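Local coordinates for protein NADH oxidoreductase (Mesorhizobium loti, PDB 3PI7) that probably binds NADPH and acts as an NAD(P)H-dependent oxidoreductase of the quinone reductase type, at residues 28-33 with 68-73; 48-53 with 125-130; 109-114 with 145-150; 240-245 with 262-267. One frame throughout, in Å; residues are numbered along the deposited sequence.

Contact 1: residues 28-33 with 68-73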
loop_
_atom_site.group_PDB
_atom_site.type_symbol
_atom_site.label_atom_id
_atom_site.label_comp_id
_atom_site.label_asym_id
_atom_site.label_seq_id
_atom_site.Cartn_x
_atom_site.Cartn_y
_atom_site.Cartn_z
ATOM N N SER A 28 -2.462 -0.687 22.721
ATOM C CA SER A 28 -3.860 -0.310 22.676
ATOM C C SER A 28 -4.696 -0.669 23.912
ATOM O O SER A 28 -5.808 -0.169 24.024
ATOM C CB SER A 28 -4.486 -0.937 21.435
ATOM O OG SER A 28 -4.406 -2.349 21.515
ATOM N N ALA A 29 -4.184 -1.517 24.817
ATOM C CA ALA A 29 -4.897 -1.889 26.039
ATOM C C ALA A 29 -4.930 -0.711 27.005
ATOM O O ALA A 29 -3.946 0.017 27.136
ATOM C CB ALA A 29 -4.220 -3.085 26.699
ATOM N N LEU A 30 -6.073 -0.498 27.629
ATOM C CA LEU A 30 -6.213 0.565 28.624
ATOM C C LEU A 30 -6.202 -0.103 29.972
ATOM O O LEU A 30 -7.207 -0.673 30.399
ATOM C CB LEU A 30 -7.471 1.410 28.407
ATOM C CG LEU A 30 -7.574 2.639 29.317
ATOM C CD1 LEU A 30 -6.534 3.709 28.942
ATOM C CD2 LEU A 30 -8.968 3.180 29.324
ATOM N N GLU A 31 -5.024 -0.127 30.563
ATOM C CA GLU A 31 -4.724 -0.764 31.821
ATOM C C GLU A 31 -5.252 0.072 33.006
ATOM O O GLU A 31 -5.631 -0.481 34.037
ATOM C CB GLU A 31 -3.186 -1.014 31.918
ATOM C CG GLU A 31 -2.264 0.207 32.038
ATOM C CD GLU A 31 -2.115 1.217 30.905
ATOM O OE1 GLU A 31 -2.735 1.046 29.831
ATOM O OE2 GLU A 31 -1.369 2.203 31.108
ATOM N N ALA A 32 -5.229 1.402 32.863
ATOM C CA ALA A 32 -5.660 2.365 33.873
ATOM C C ALA A 32 -5.989 3.704 33.220
ATOM O O ALA A 32 -5.440 4.021 32.157
ATOM C CB ALA A 32 -4.573 2.552 34.927
HETATM N N MSE A 33 -6.861 4.503 33.872
HETATM C CA MSE A 33 -7.201 5.825 33.362
HETATM C C MSE A 33 -6.313 6.909 33.965
HETATM O O MSE A 33 -6.042 7.912 33.310
HETATM C CB MSE A 33 -8.669 6.161 33.689
HETATM C CG MSE A 33 -9.641 5.246 33.013
HETATM SE SE MSE A 33 -10.215 5.933 31.362
HETATM C CE MSE A 33 -11.738 7.008 31.896
ATOM N N PHE A 68 -6.235 8.087 21.602
ATOM C CA PHE A 68 -6.042 9.515 21.750
ATOM C C PHE A 68 -5.543 9.909 23.136
ATOM O O PHE A 68 -4.621 10.725 23.217
ATOM C CB PHE A 68 -7.336 10.261 21.396
ATOM C CG PHE A 68 -7.244 11.738 21.661
ATOM C CD1 PHE A 68 -6.498 12.560 20.831
ATOM C CD2 PHE A 68 -7.898 12.307 22.755
ATOM C CE1 PHE A 68 -6.440 13.942 21.058
ATOM C CE2 PHE A 68 -7.819 13.682 22.995
ATOM C CZ PHE A 68 -7.072 14.487 22.158
ATOM N N ILE A 69 -6.148 9.388 24.219
ATOM C CA ILE A 69 -5.747 9.807 25.581
ATOM C C ILE A 69 -4.296 9.336 25.889
ATOM O O ILE A 69 -3.550 9.997 26.631
ATOM C CB ILE A 69 -6.773 9.363 26.663
ATOM C CG1 ILE A 69 -6.797 7.828 26.863
ATOM C CG2 ILE A 69 -8.170 9.888 26.291
ATOM C CD1 ILE A 69 -7.681 7.317 27.981
ATOM N N LYS A 70 -3.891 8.253 25.224
ATOM C CA LYS A 70 -2.553 7.692 25.363
ATOM C C LYS A 70 -1.534 8.455 24.532
ATOM O O LYS A 70 -0.357 8.147 24.622
ATOM C CB LYS A 70 -2.571 6.218 24.955
ATOM C CG LYS A 70 -3.254 5.340 26.007
ATOM C CD LYS A 70 -3.458 3.917 25.485
ATOM C CE LYS A 70 -3.060 2.922 26.540
ATOM N NZ LYS A 70 -1.647 2.487 26.379
ATOM N N GLY A 71 -1.980 9.441 23.744
ATOM C CA GLY A 71 -1.116 10.224 22.849
ATOM C C GLY A 71 -0.641 9.424 21.638
ATOM O O GLY A 71 0.402 9.719 21.053
ATOM N N GLN A 72 -1.406 8.395 21.279
ATOM C CA GLN A 72 -1.126 7.418 20.232
ATOM C C GLN A 72 -2.084 7.519 19.036
ATOM O O GLN A 72 -2.134 6.613 18.195
ATOM C CB GLN A 72 -1.181 6.015 20.839
ATOM C CG GLN A 72 -0.003 5.811 21.796
ATOM C CD GLN A 72 -0.067 4.586 22.663
ATOM O OE1 GLN A 72 0.620 4.500 23.667
ATOM N NE2 GLN A 72 -0.896 3.631 22.331
ATOM N N TYR A 73 -2.844 8.607 18.956
ATOM C CA TYR A 73 -3.786 8.810 17.867
ATOM C C TYR A 73 -3.225 9.843 16.868
ATOM O O TYR A 73 -2.164 10.401 17.097
ATOM C CB TYR A 73 -5.149 9.259 18.449
ATOM C CG TYR A 73 -6.284 9.205 17.452
ATOM C CD1 TYR A 73 -6.719 7.990 16.928
ATOM C CD2 TYR A 73 -6.992 10.355 17.113
ATOM C CE1 TYR A 73 -7.776 7.932 16.025
ATOM C CE2 TYR A 73 -8.046 10.309 16.198
ATOM C CZ TYR A 73 -8.446 9.089 15.672
ATOM O OH TYR A 73 -9.473 9.017 14.764
#
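The ammonium nitrogen of Lys70 is held by a long salt bridge to Glu31 OE1 (3.9 Å from Lys70 NZ), a hydrogen bond to the carbonyl oxygen of Gly27 and a weak one to that of Ser26. Glu31 itself is held more firmly at its other oxygen, OE2, by the hydroxyl of Tyr36. The lysine chain reaches across with CG anti to its own carbonyl carbon and then bends at its last two torsions. Its CE methylene is brought to 3.1 Å from Ala29 O, and this carbonyl lies 3.5 Å from Lys70 NZ at an angle too poor for a hydrogen bond. The glutamate crosses the lysine obliquely, a bend at chi2 (-66°) turning its CD back. Glu31 OE1 lies 3.1 Å from Ala29 O, two acceptors beside the lysine end. Beside this polar patch the packing is apolar. Leu30 CD1 meets Ile69 CD1 at 3.9 Å, the two side chains crossing at about a right angle, and the selenium of selenomethionine Met33 approaches Ile69 CD1 at 4.4 Å. Helix 327-338 packs on Leu30 and Met33 as well. Gly71, with positive phi, closes helix 63-69 in a Schellman motif directly after Lys70. An alanine in place of Lys70 would probably leave Glu31 OE1 and the Gly27 carbonyl without their cationic partner and open a gap beside Ala29. The lysine charge is likely to offset the mutual repulsion of the two oxygens, and the contact joins the loop between strands 10-16 and 37-43 to the end of helix 63-69.

Contact 2: residues 48-53 with 125-130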
loop_
_atom_site.group_PDB
_atom_site.type_symbol
_atom_site.label_atom_id
_atom_site.label_comp_id
_atom_site.label_asym_id
_atom_site.label_seq_id
_atom_site.Cartn_x
_atom_site.Cartn_y
_atom_site.Cartn_z
ATOM N N GLY A 48 -17.245 28.737 19.613
ATOM C CA GLY A 48 -16.808 29.694 18.603
ATOM C C GLY A 48 -17.953 29.971 17.641
ATOM O O GLY A 48 -18.998 29.320 17.719
ATOM N N PRO A 49 -17.766 30.869 16.669
ATOM C CA PRO A 49 -18.886 31.239 15.761
ATOM C C PRO A 49 -19.596 30.078 15.048
ATOM O O PRO A 49 -20.812 30.137 14.931
ATOM C CB PRO A 49 -18.216 32.161 14.743
ATOM C CG PRO A 49 -17.127 32.812 15.529
ATOM C CD PRO A 49 -16.594 31.744 16.455
ATOM N N SER A 50 -18.870 29.031 14.619
ATOM C CA SER A 50 -19.409 27.885 13.873
ATOM C C SER A 50 -19.701 26.687 14.775
ATOM O O SER A 50 -20.019 25.605 14.273
ATOM C CB SER A 50 -18.404 27.455 12.796
ATOM O OG SER A 50 -17.177 27.018 13.375
ATOM N N GLN A 51 -19.586 26.873 16.103
ATOM C CA GLN A 51 -19.698 25.773 17.058
ATOM C C GLN A 51 -20.910 25.853 17.954
ATOM O O GLN A 51 -21.562 26.892 18.068
ATOM C CB GLN A 51 -18.445 25.746 17.955
ATOM C CG GLN A 51 -17.141 25.606 17.199
ATOM C CD GLN A 51 -15.953 25.654 18.133
ATOM O OE1 GLN A 51 -15.907 26.425 19.111
ATOM N NE2 GLN A 51 -14.960 24.834 17.848
ATOM N N VAL A 52 -21.192 24.725 18.617
ATOM C CA VAL A 52 -22.278 24.616 19.550
ATOM C C VAL A 52 -21.753 24.038 20.846
ATOM O O VAL A 52 -20.769 23.287 20.848
ATOM C CB VAL A 52 -23.457 23.776 18.985
ATOM C CG1 VAL A 52 -24.137 24.507 17.836
ATOM C CG2 VAL A 52 -22.977 22.379 18.558
ATOM N N LEU A 53 -22.390 24.422 21.934
ATOM C CA LEU A 53 -22.086 23.902 23.264
ATOM C C LEU A 53 -23.167 22.904 23.587
ATOM O O LEU A 53 -24.370 23.246 23.600
ATOM C CB LEU A 53 -22.075 25.046 24.291
ATOM C CG LEU A 53 -21.708 24.615 25.685
ATOM C CD1 LEU A 53 -20.229 24.169 25.766
ATOM C CD2 LEU A 53 -22.014 25.679 26.682
ATOM N N VAL A 125 -17.910 20.829 23.144
ATOM C CA VAL A 125 -18.045 21.753 22.025
ATOM C C VAL A 125 -17.874 20.956 20.740
ATOM O O VAL A 125 -16.971 20.119 20.644
ATOM C CB VAL A 125 -17.039 22.936 22.106
ATOM C CG1 VAL A 125 -17.109 23.807 20.852
ATOM C CG2 VAL A 125 -17.281 23.767 23.351
ATOM N N ALA A 126 -18.747 21.190 19.771
ATOM C CA ALA A 126 -18.594 20.577 18.468
ATOM C C ALA A 126 -18.885 21.598 17.413
ATOM O O ALA A 126 -19.621 22.567 17.665
ATOM C CB ALA A 126 -19.552 19.363 18.341
ATOM N N GLU A 127 -18.382 21.371 16.209
ATOM C CA GLU A 127 -18.791 22.186 15.049
ATOM C C GLU A 127 -20.249 21.926 14.797
ATOM O O GLU A 127 -20.691 20.779 14.964
ATOM C CB GLU A 127 -17.981 21.778 13.791
ATOM C CG GLU A 127 -16.521 22.153 13.898
ATOM C CD GLU A 127 -16.240 23.643 13.965
ATOM O OE1 GLU A 127 -17.037 24.431 13.411
ATOM O OE2 GLU A 127 -15.280 24.024 14.669
ATOM N N ALA A 128 -21.017 22.955 14.377
ATOM C CA ALA A 128 -22.434 22.729 14.033
ATOM C C ALA A 128 -22.531 21.608 12.994
ATOM O O ALA A 128 -23.388 20.701 13.093
ATOM C CB ALA A 128 -23.052 24.013 13.503
ATOM N N ALA A 129 -21.584 21.618 12.045
ATOM C CA ALA A 129 -21.520 20.635 10.951
ATOM C C ALA A 129 -21.216 19.233 11.431
ATOM O O ALA A 129 -21.365 18.288 10.655
ATOM C CB ALA A 129 -20.472 21.072 9.933
ATOM N N ALA A 130 -20.798 19.066 12.709
ATOM C CA ALA A 130 -20.449 17.740 13.222
ATOM C C ALA A 130 -21.580 17.188 14.102
ATOM O O ALA A 130 -21.382 16.234 14.860
ATOM C CB ALA A 130 -19.156 17.821 14.002
HETATM O O HOH W 1 -19.826 24.049 11.617
HETATM O O HOH W 2 -14.319 26.487 14.321
#
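The carboxamide of Gln51 and the carboxylate of Glu127 meet with their planes 47° apart. Gln51 NE2 gives Glu127 OE2 a hydrogen bond of 3.3 Å, arriving from above the carboxylate plane (46° out of it), whereas the acceptor is modestly tilted from the amide plane. Val125 CG1 lies over the amide, 3.4 Å from Gln51 OE1. That oxygen accepts the backbone N-H of Gly48, with Gly48 N 2.7 Å from Gln51 OE1, across the type I turn from Gly48 to Gln51. The other carboxylate oxygen is engaged on its syn lone pair: Ser50 OG donates to Glu127 OE1 at 2.6 Å, its hydroxyl placed between backbone N and carbonyl carbon (chi1 63°). A water donates to both Ser50 OG and Glu127 OE2.

Behind these groups, strands 51-56 and 123-127 run antiparallel in the GroES-like domain. Val52 and Ala126 form a hydrogen-bonded pair, with Val52 N to Ala126 O at 2.8 Å and Ala126 N to Val52 O at 3.1 Å, and Leu53 with Val125 is the following non-hydrogen-bonded pair. Leu53 CD1 and Val125 CG2 touch at 3.8 Å. Beyond the strand end, Ala128 N bonds to Ser50 O at 2.8 Å. An alanine at Gln51 would probably cost Glu127 OE2 its amide donor, deny the Gly48 N-H that acceptor and remove the amide, though not CB, from Val125 CG1.

With a hydroxyl donor on one oxygen and an amide and a water on the other, the Glu127 carboxylate is likely to be stabilised as the anion, and it ties the turn to the partner strand through side chains as well as backbone.

Contact 3: residues 109-114 with 145-150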
loop_
_atom_site.group_PDB
_atom_site.type_symbol
_atom_site.label_atom_id
_atom_site.label_comp_id
_atom_site.label_asym_id
_atom_site.label_seq_id
_atom_site.Cartn_x
_atom_site.Cartn_y
_atom_site.Cartn_z
ATOM N N ALA A 109 -26.627 13.966 18.035
ATOM C CA ALA A 109 -25.453 13.107 18.109
ATOM C C ALA A 109 -24.320 14.028 17.712
ATOM O O ALA A 109 -24.528 14.877 16.831
ATOM C CB ALA A 109 -25.583 11.946 17.137
ATOM N N PHE A 110 -23.153 13.953 18.352
ATOM C CA PHE A 110 -22.123 14.893 17.942
ATOM C C PHE A 110 -20.741 14.262 17.966
ATOM O O PHE A 110 -20.515 13.317 18.712
ATOM C CB PHE A 110 -22.135 16.151 18.812
ATOM C CG PHE A 110 -21.776 15.880 20.246
ATOM C CD1 PHE A 110 -22.752 15.509 21.167
ATOM C CD2 PHE A 110 -20.468 16.026 20.687
ATOM C CE1 PHE A 110 -22.413 15.235 22.502
ATOM C CE2 PHE A 110 -20.127 15.725 22.007
ATOM C CZ PHE A 110 -21.107 15.348 22.904
ATOM N N ALA A 111 -19.823 14.853 17.199
ATOM C CA ALA A 111 -18.423 14.469 17.142
ATOM C C ALA A 111 -17.647 15.738 17.436
ATOM O O ALA A 111 -17.907 16.778 16.831
ATOM C CB ALA A 111 -18.082 13.879 15.768
ATOM N N THR A 112 -16.781 15.690 18.435
ATOM C CA THR A 112 -16.058 16.891 18.868
ATOM C C THR A 112 -14.909 17.251 17.955
ATOM O O THR A 112 -14.506 18.427 17.930
ATOM C CB THR A 112 -15.586 16.712 20.317
ATOM O OG1 THR A 112 -14.762 15.546 20.381
ATOM C CG2 THR A 112 -16.731 16.531 21.266
ATOM N N GLY A 113 -14.403 16.272 17.196
ATOM C CA GLY A 113 -13.328 16.457 16.229
ATOM C C GLY A 113 -12.136 17.171 16.815
ATOM O O GLY A 113 -11.528 16.683 17.761
ATOM N N LEU A 114 -11.847 18.346 16.293
ATOM C CA LEU A 114 -10.705 19.161 16.718
ATOM C C LEU A 114 -11.120 20.282 17.653
ATOM O O LEU A 114 -10.345 21.227 17.858
ATOM C CB LEU A 114 -10.009 19.766 15.491
ATOM C CG LEU A 114 -9.500 18.811 14.422
ATOM C CD1 LEU A 114 -8.960 19.609 13.231
ATOM C CD2 LEU A 114 -8.403 17.929 14.962
ATOM N N ALA A 145 -23.733 6.793 19.980
ATOM C CA ALA A 145 -22.797 6.041 19.160
ATOM C C ALA A 145 -23.233 6.034 17.675
ATOM O O ALA A 145 -22.852 5.144 16.931
ATOM C CB ALA A 145 -22.701 4.627 19.693
HETATM N N MSE A 146 -24.000 7.063 17.270
HETATM C CA MSE A 146 -24.548 7.156 15.912
HETATM C C MSE A 146 -23.508 7.607 14.877
HETATM O O MSE A 146 -23.709 7.341 13.690
HETATM C CB MSE A 146 -25.784 8.097 15.884
HETATM C CG MSE A 146 -26.476 8.196 14.511
HETATM SE SE MSE A 146 -27.945 9.462 14.448
HETATM C CE MSE A 146 -29.247 8.343 15.407
ATOM N N ILE A 147 -22.439 8.268 15.269
ATOM C CA ILE A 147 -21.504 8.769 14.264
ATOM C C ILE A 147 -20.324 7.888 13.927
ATOM O O ILE A 147 -20.210 7.525 12.765
ATOM C CB ILE A 147 -21.020 10.203 14.661
ATOM C CG1 ILE A 147 -22.209 11.187 14.654
ATOM C CG2 ILE A 147 -19.853 10.714 13.757
ATOM C CD1 ILE A 147 -21.880 12.521 15.295
ATOM N N VAL A 148 -19.402 7.648 14.865
ATOM C CA VAL A 148 -18.103 7.048 14.564
ATOM C C VAL A 148 -18.232 5.674 13.935
ATOM O O VAL A 148 -17.843 5.516 12.780
ATOM C CB VAL A 148 -17.146 7.030 15.784
ATOM C CG1 VAL A 148 -15.829 6.319 15.436
ATOM C CG2 VAL A 148 -16.875 8.458 16.277
ATOM N N ASN A 149 -18.841 4.717 14.632
ATOM C CA ASN A 149 -18.907 3.376 14.065
ATOM C C ASN A 149 -19.908 3.266 12.932
ATOM O O ASN A 149 -19.499 2.756 11.899
ATOM C CB ASN A 149 -19.133 2.317 15.129
ATOM C CG ASN A 149 -17.882 2.117 15.976
ATOM O OD1 ASN A 149 -16.759 2.414 15.555
ATOM N ND2 ASN A 149 -18.068 1.729 17.219
ATOM N N PRO A 150 -21.130 3.818 13.013
ATOM C CA PRO A 150 -22.074 3.679 11.894
ATOM C C PRO A 150 -21.582 4.308 10.594
ATOM O O PRO A 150 -21.731 3.699 9.544
ATOM C CB PRO A 150 -23.317 4.395 12.427
ATOM C CG PRO A 150 -23.283 4.059 13.896
ATOM C CD PRO A 150 -21.827 4.390 14.188
#
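Ala109, Phe110 and Ala111 run past Met146 and Ile147 as an extended strand end, the nearest CA atoms, those of Ala109 and Met146, lying 6.4 Å apart, and the two segments meet through apolar contacts alone. The strand alternation sets the pattern: the CB atoms of Ala109 and Ala111 point toward the 145-150 segment, while Phe110 points away. Ile147 reaches between the two alanines. Its CG1 stands anti to its own carbonyl carbon (chi1 -64°), and the terminal methyl beyond it rests on the strand backbone. Ile147 CD1 comes to 3.4 Å from Phe110 C and 3.6 Å from Ala111 N, a tight fit of a methyl group over a peptide unit. The same methyl reaches both alanine side chains, at 4.2 Å from Ala109 CB and 4.1 Å from Ala111 CB. Ile147 CG2 also touches Ala111 CB, so both branches of the isoleucine bear on that residue. One residue earlier, the CB atoms of Met146 (a selenomethionine) and Ala109 meet.

In the medium-chain dehydrogenase/reductase architecture to which this sequence belongs, a GroES-like domain is joined to a Rossmann domain. Here strand 107-111 belongs to the former, and the 145-150 segment leads into helix 148-163, which runs on to strand 167-170 of the parallel sheet. Glu86 OE1, on the neighbouring strand 86-94, accepts a hydrogen bond from Val148 N and a weak one from Ile147 N. On the opposite side of the strand, the Phe110 ring packs on Ala124, Ala126 and Cys131, and Thr112 CG2 lies at its edge, in the ring plane.

Contact 4: residues 240-245 with 262-267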
loop_
_atom_site.group_PDB
_atom_site.type_symbol
_atom_site.label_atom_id
_atom_site.label_comp_id
_atom_site.label_asym_id
_atom_site.label_seq_id
_atom_site.Cartn_x
_atom_site.Cartn_y
_atom_site.Cartn_z
ATOM N N ALA A 240 -7.994 -3.398 11.512
ATOM C CA ALA A 240 -7.919 -2.544 12.699
ATOM C C ALA A 240 -6.689 -2.882 13.574
ATOM O O ALA A 240 -6.452 -2.195 14.585
ATOM C CB ALA A 240 -9.187 -2.745 13.557
ATOM N N VAL A 241 -5.964 -3.967 13.248
ATOM C CA VAL A 241 -4.966 -4.531 14.139
ATOM C C VAL A 241 -3.542 -4.282 13.675
ATOM O O VAL A 241 -2.716 -3.855 14.485
ATOM C CB VAL A 241 -5.255 -6.054 14.333
ATOM C CG1 VAL A 241 -4.199 -6.746 15.188
ATOM C CG2 VAL A 241 -6.641 -6.281 14.956
ATOM N N THR A 242 -3.251 -4.540 12.375
ATOM C CA THR A 242 -1.913 -4.472 11.798
ATOM C C THR A 242 -1.080 -5.553 12.479
ATOM O O THR A 242 -1.638 -6.576 12.886
ATOM C CB THR A 242 -1.276 -3.058 11.783
ATOM O OG1 THR A 242 -0.725 -2.742 13.067
ATOM C CG2 THR A 242 -2.250 -1.981 11.323
ATOM N N GLY A 243 0.241 -5.382 12.478
ATOM C CA GLY A 243 1.168 -6.357 13.040
ATOM C C GLY A 243 1.214 -7.674 12.285
ATOM O O GLY A 243 0.715 -7.780 11.156
ATOM N N PRO A 244 1.793 -8.696 12.939
ATOM C CA PRO A 244 1.946 -10.034 12.312
ATOM C C PRO A 244 0.661 -10.688 11.826
ATOM O O PRO A 244 0.680 -11.367 10.784
ATOM C CB PRO A 244 2.550 -10.876 13.442
ATOM C CG PRO A 244 3.261 -9.893 14.302
ATOM C CD PRO A 244 2.437 -8.642 14.271
ATOM N N LEU A 245 -0.457 -10.514 12.569
ATOM C CA LEU A 245 -1.729 -11.095 12.133
ATOM C C LEU A 245 -2.125 -10.533 10.784
ATOM O O LEU A 245 -2.446 -11.283 9.862
ATOM C CB LEU A 245 -2.837 -10.794 13.150
ATOM C CG LEU A 245 -4.253 -11.183 12.769
ATOM C CD1 LEU A 245 -4.362 -12.679 12.515
ATOM C CD2 LEU A 245 -5.223 -10.716 13.815
ATOM N N TYR A 262 -7.208 0.799 9.162
ATOM C CA TYR A 262 -7.974 1.905 9.768
ATOM C C TYR A 262 -7.758 1.965 11.307
ATOM O O TYR A 262 -8.308 2.829 11.980
ATOM C CB TYR A 262 -9.448 1.787 9.401
ATOM C CG TYR A 262 -10.140 0.620 10.062
ATOM C CD1 TYR A 262 -10.209 -0.618 9.436
ATOM C CD2 TYR A 262 -10.796 0.776 11.278
ATOM C CE1 TYR A 262 -10.888 -1.686 10.018
ATOM C CE2 TYR A 262 -11.420 -0.301 11.902
ATOM C CZ TYR A 262 -11.493 -1.518 11.249
ATOM O OH TYR A 262 -12.167 -2.554 11.816
ATOM N N GLY A 263 -6.895 1.107 11.819
ATOM C CA GLY A 263 -6.544 1.074 13.237
ATOM C C GLY A 263 -5.223 0.356 13.420
ATOM O O GLY A 263 -4.773 -0.337 12.496
ATOM N N ARG A 264 -4.615 0.492 14.611
ATOM C CA ARG A 264 -3.316 -0.135 14.910
ATOM C C ARG A 264 -3.375 -0.738 16.294
ATOM O O ARG A 264 -2.625 -0.337 17.173
ATOM C CB ARG A 264 -2.169 0.893 14.789
ATOM C CG ARG A 264 -0.803 0.219 14.567
ATOM C CD ARG A 264 0.380 1.083 14.959
ATOM N NE ARG A 264 1.626 0.321 14.879
ATOM C CZ ARG A 264 2.842 0.853 14.956
ATOM N NH1 ARG A 264 2.993 2.166 15.070
ATOM N NH2 ARG A 264 3.916 0.082 14.854
ATOM N N LEU A 265 -4.286 -1.695 16.508
ATOM C CA LEU A 265 -4.427 -2.307 17.811
ATOM C C LEU A 265 -3.169 -3.066 18.234
ATOM O O LEU A 265 -2.904 -3.152 19.429
ATOM C CB LEU A 265 -5.626 -3.245 17.858
ATOM C CG LEU A 265 -7.003 -2.591 17.784
ATOM C CD1 LEU A 265 -8.077 -3.655 17.754
ATOM C CD2 LEU A 265 -7.235 -1.578 18.943
ATOM N N ASP A 266 -2.413 -3.617 17.276
ATOM C CA ASP A 266 -1.174 -4.315 17.598
ATOM C C ASP A 266 -0.016 -3.401 17.234
ATOM O O ASP A 266 0.173 -3.148 16.052
ATOM C CB ASP A 266 -1.057 -5.677 16.877
ATOM C CG ASP A 266 0.170 -6.483 17.267
ATOM O OD1 ASP A 266 0.937 -6.022 18.139
ATOM O OD2 ASP A 266 0.327 -7.611 16.756
ATOM N N PRO A 267 0.799 -2.940 18.211
ATOM C CA PRO A 267 1.960 -2.105 17.858
ATOM C C PRO A 267 3.161 -2.915 17.361
ATOM O O PRO A 267 4.142 -2.301 16.935
ATOM C CB PRO A 267 2.294 -1.400 19.169
ATOM C CG PRO A 267 1.889 -2.373 20.209
ATOM C CD PRO A 267 0.699 -3.134 19.674
HETATM O O HOH W 3 -1.001 -8.608 14.789
HETATM O O HOH W 4 2.186 -2.329 13.742
#
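Asp266 turns CG anti to its backbone N (chi1 -176°), carrying the carboxylate toward Pro244, and Thr242 places OG1 between its backbone N and carbonyl carbon (chi1 81°), close beside the 262-267 loop. Both segments leave the C-terminal ends of neighbouring parallel strands in the Rossmann domain, where strand 236-239, helix 243-252 and strand 258-261 make a beta-alpha-beta crossover. Two backbone bonds join the loops: Leu265 N to Ala240 O at 2.9 Å and Asp266 N to Val241 O at 2.8 Å. Val241 O is gripped twice, since the threonine hydroxyl Thr242 OG1 also donates to it at 2.7 Å. That hydroxyl accepts from a water that in turn accepts a hydrogen bond from Arg264 NE, while Arg264 NH1 makes a salt bridge to Glu274 of the second subunit. Asp266 OD1 accepts from Asp268 N, and Asp266 OD2 lies 3.4 Å from Pro244 CD. Gly243 has positive phi, which favours glycine, and a CB there would clash with Asp266 OD2. Val241 CG2 meets Leu265 CD1 at 4.1 Å, those side chains crossing at about a right angle, and Val241 CG1 packs on the Asp266 CB. At the other end of the contact Ala240 leans on the Tyr262 ring: Ala240 CA stands 4.0 Å above the ring plane, displaced toward the rim, and Ala240 CB is 3.5 Å from Tyr262 CZ.

Overall arrangement
Contact 2 and the strand of contact 3 belong to the same GroES-like sheet and touch: Ala130 O lies 3.1 Å from Ala111 N, a probable hydrogen bond, and Ile147 CD1 packs against the same oxygen. Contacts 1 and 4 meet at the boundary with the Rossmann domain, where Ser28 OG is 2.7 Å from Leu265 O, also a probable hydrogen bond. Contacts 2 and 4 are the most separated, with centres 33 Å apart on opposite sides of the chain's centre; contact 3, about 9 Å from that centre, lies between them. The Lys70 side chain of contact 1 is about 11 Å from the potassium ion at Asp19 and Tyr21. Contact 4 probably flanks the dinucleotide-binding edge, as in related Rossmann domains.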